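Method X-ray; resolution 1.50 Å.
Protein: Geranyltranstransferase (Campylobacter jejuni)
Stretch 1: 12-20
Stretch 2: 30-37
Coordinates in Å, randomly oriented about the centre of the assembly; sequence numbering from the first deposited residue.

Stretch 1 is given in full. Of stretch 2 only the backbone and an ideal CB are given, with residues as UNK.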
# COMPACT_ATOMS: atom_id res chain seq x y z
N HIS A 12 18.06 -13.29 -0.42
CA HIS A 12 17.24 -12.63 0.60
C HIS A 12 15.75 -12.72 0.24
O HIS A 12 14.92 -13.05 1.08
CB HIS A 12 17.66 -11.17 0.76
CG HIS A 12 17.03 -10.48 1.92
ND1 HIS A 12 17.43 -10.69 3.22
CD2 HIS A 12 16.00 -9.59 1.98
CE1 HIS A 12 16.71 -9.93 4.03
NE2 HIS A 12 15.83 -9.26 3.31
N LEU A 13 15.43 -12.44 -1.02
CA LEU A 13 14.06 -12.51 -1.49
C LEU A 13 13.51 -13.92 -1.31
O LEU A 13 12.39 -14.10 -0.81
CB LEU A 13 13.98 -12.08 -2.96
CG LEU A 13 12.61 -12.13 -3.66
CD1 LEU A 13 12.55 -11.13 -4.82
CD2 LEU A 13 12.29 -13.52 -4.15
N GLU A 14 14.29 -14.92 -1.68
CA GLU A 14 13.79 -16.28 -1.63
C GLU A 14 13.50 -16.78 -0.21
O GLU A 14 12.66 -17.65 -0.02
CB GLU A 14 14.71 -17.21 -2.42
CG GLU A 14 14.61 -16.88 -3.91
CD GLU A 14 15.46 -17.76 -4.81
OE1 GLU A 14 16.33 -18.49 -4.30
OE2 GLU A 14 15.25 -17.69 -6.04
N LYS A 15 14.15 -16.20 0.80
CA LYS A 15 13.85 -16.59 2.18
C LYS A 15 12.93 -15.61 2.91
O LYS A 15 12.70 -15.73 4.12
CB LYS A 15 15.13 -16.84 2.97
CG LYS A 15 16.00 -15.64 3.11
CD LYS A 15 17.43 -16.06 3.41
CE LYS A 15 17.94 -15.32 4.60
NZ LYS A 15 17.09 -15.69 5.77
N ASN A 16 12.39 -14.66 2.15
CA ASN A 16 11.49 -13.65 2.71
C ASN A 16 10.21 -13.51 1.89
O ASN A 16 9.66 -12.42 1.77
CB ASN A 16 12.22 -12.31 2.84
CG ASN A 16 13.14 -12.29 4.04
OD1 ASN A 16 12.68 -12.16 5.18
ND2 ASN A 16 14.44 -12.48 3.80
N LEU A 17 9.75 -14.61 1.31
CA LEU A 17 8.52 -14.54 0.52
C LEU A 17 7.36 -14.30 1.48
O LEU A 17 7.25 -14.98 2.50
CB LEU A 17 8.31 -15.84 -0.25
CG LEU A 17 9.39 -16.09 -1.31
CD1 LEU A 17 9.32 -17.54 -1.80
CD2 LEU A 17 9.27 -15.09 -2.48
N PRO A 18 6.51 -13.33 1.18
CA PRO A 18 5.40 -13.04 2.09
C PRO A 18 4.41 -14.20 2.11
O PRO A 18 4.07 -14.74 1.06
CB PRO A 18 4.74 -11.79 1.50
CG PRO A 18 5.37 -11.56 0.19
CD PRO A 18 6.48 -12.51 -0.05
N LYS A 19 3.97 -14.60 3.29
CA LYS A 19 3.02 -15.70 3.39
C LYS A 19 2.23 -15.59 4.67
O LYS A 19 2.68 -14.94 5.62
CB LYS A 19 3.75 -17.04 3.34
CG LYS A 19 4.84 -17.16 4.37
CD LYS A 19 5.69 -18.39 4.10
CE LYS A 19 6.98 -18.36 4.90
NZ LYS A 19 7.84 -19.52 4.57
N VAL A 20 1.05 -16.19 4.68
CA VAL A 20 0.21 -16.25 5.86
C VAL A 20 -0.36 -17.67 5.95
O VAL A 20 -0.79 -18.25 4.94
CB VAL A 20 -0.92 -15.19 5.84
CG1 VAL A 20 -1.82 -15.33 4.59
CG2 VAL A 20 -1.73 -15.23 7.14
N UNK A 30 0.45 -17.86 -4.91
CA UNK A 30 0.17 -16.72 -5.79
C UNK A 30 0.99 -15.48 -5.38
O UNK A 30 1.46 -14.74 -6.23
CB UNK A 30 -1.32 -16.39 -5.76
N UNK A 31 1.14 -15.28 -4.07
CA UNK A 31 1.99 -14.19 -3.55
C UNK A 31 3.43 -14.33 -4.03
O UNK A 31 4.08 -13.35 -4.38
CB UNK A 31 1.96 -14.17 -2.02
N UNK A 32 3.93 -15.56 -4.01
CA UNK A 32 5.34 -15.82 -4.32
C UNK A 32 5.62 -15.83 -5.82
O UNK A 32 6.72 -15.54 -6.25
CB UNK A 32 5.77 -17.16 -3.71
N UNK A 33 4.62 -16.19 -6.61
CA UNK A 33 4.85 -16.56 -8.00
C UNK A 33 5.62 -15.51 -8.80
O UNK A 33 6.62 -15.81 -9.44
CB UNK A 33 3.51 -16.83 -8.68
N UNK A 34 5.14 -14.27 -8.79
CA UNK A 34 5.78 -13.23 -9.58
C UNK A 34 7.09 -12.75 -8.99
O UNK A 34 7.97 -12.29 -9.73
CB UNK A 34 4.83 -12.04 -9.74
N UNK A 35 7.22 -12.84 -7.67
CA UNK A 35 8.47 -12.46 -7.02
C UNK A 35 9.58 -13.41 -7.39
O UNK A 35 10.73 -13.00 -7.60
CB UNK A 35 8.30 -12.42 -5.50
N UNK A 36 9.25 -14.70 -7.48
CA UNK A 36 10.24 -15.72 -7.77
C UNK A 36 10.52 -15.89 -9.25
O UNK A 36 11.61 -16.35 -9.62
CB UNK A 36 9.79 -17.06 -7.18
N UNK A 37 9.55 -15.54 -10.09
CA UNK A 37 9.59 -15.89 -11.52
C UNK A 37 10.71 -15.17 -12.25
O UNK A 37 11.31 -15.70 -13.18
CB UNK A 37 8.25 -15.56 -12.19

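Stretch 2 is already helical at position 30, and the segment it meets leaves a helix at Lys15 and continues as an extended chain through Leu17 and Pro18. What stretch 1 presents is mostly hydrocarbon, so the positions facing it should mostly be apolar.

Position 30 has nothing of stretch 1 within 5.5 Å of its ideal CB. Its helical phi/psi of -67/-38 suit most residues, and stretch 1 does not choose among them. The residue is Ala30, which makes no contact here.

At position 31 CA-to-CB points toward stretch 1, and the ideal CB lies 3.8 Å from Pro18 O. No donor is demanded, since a carbonyl can also pack against carbon; leucine, methionine or isoleucine would fill the space beside the proline, and a polar residue able to reach the oxygen is conceivable. The residue is Leu31, with chi1 m and chi2 t. This rotamer brings Leu31 CD1 to 3.5 Å from Pro18 O and 4.3 Å from Lys19 CA, so the methyl packs against the backbone of the extended chain.

Position 32 lies opposite Leu17 in the register, its CA 5.9 Å from Leu17 CA. CA-to-CB points sideways, yet the ideal CB is already 4.1 Å from Leu17 CD1. A small residue such as alanine, serine or glycine fits without further adjustment, and alanine adds an apolar surface for the leucine. The residue is Ala32, whose CB lies 4.0 Å from Leu17 CD1.

Position 33 points away from stretch 1, and position 34 is out of its reach; many helix-compatible side chains would serve at both. They are Leu33 and Met34, the latter present as selenomethionine.

Position 35 points toward stretch 1, where two leucines come near: the ideal CB is 4.1 Å from Leu17 CD2 and 4.4 Å from Leu13 CD2. With the ring of Pro18 also nearby, the surroundings offer carbon and call for a branched or flexible apolar side chain; leucine, isoleucine or methionine are all reasonable. The residue is Leu35, chi1 m and chi2 t, and it loses more surface to stretch 1 than any other residue of stretch 2. Its CD1 reaches Pro18 CD at 3.6 Å, while Leu13 CD1 sits 3.8 Å from the backbone Leu35 O.

At position 36 CA-to-CB runs sideways, with Leu17 CD2 5.1 Å and Leu13 CD2 5.3 Å from the ideal CB. A long side chain with an aliphatic stem suits this place: lysine, arginine, glutamine or methionine could pass over Leu17. The residue is Lys36. Its CD lies 3.7 Å from Leu17 CD1, so the methylenes provide the apolar contact and the amine lies beyond them. Its backbone also takes part in a water bridge: one water donates to Lys36 O at 3.1 Å and to Glu14 OE2 at 2.8 Å.

Position 37 is beyond the reach of stretch 1, which sets no preference there. The residue is Ala37.

Stretch 2, residues 30-37: ALALMLKA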
# COMPACT_ATOMS: atom_id res chain seq x y z
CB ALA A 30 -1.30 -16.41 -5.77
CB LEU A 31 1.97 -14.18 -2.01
CG LEU A 31 0.79 -13.54 -1.27
CD1 LEU A 31 0.75 -13.95 0.20
CD2 LEU A 31 0.84 -12.00 -1.39
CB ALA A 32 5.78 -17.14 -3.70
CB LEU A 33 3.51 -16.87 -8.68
CG LEU A 33 3.56 -17.60 -10.01
CD1 LEU A 33 4.16 -18.99 -9.80
CD2 LEU A 33 2.17 -17.69 -10.62
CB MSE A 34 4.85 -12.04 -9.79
CG MSE A 34 3.96 -12.16 -10.98
SE MSE A 34 4.88 -12.48 -12.72
CE MSE A 34 3.32 -13.19 -13.65
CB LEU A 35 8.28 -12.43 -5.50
CG LEU A 35 7.37 -11.32 -4.98
CD1 LEU A 35 7.08 -11.59 -3.51
CD2 LEU A 35 8.05 -9.96 -5.17
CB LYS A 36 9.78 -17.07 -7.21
CG LYS A 36 9.95 -17.19 -5.71
CD LYS A 36 10.00 -18.65 -5.29
CE LYS A 36 8.60 -19.24 -5.16
NZ LYS A 36 8.62 -20.73 -5.08
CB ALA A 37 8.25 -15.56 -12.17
O HOH W 1 14.18 -15.85 -7.90
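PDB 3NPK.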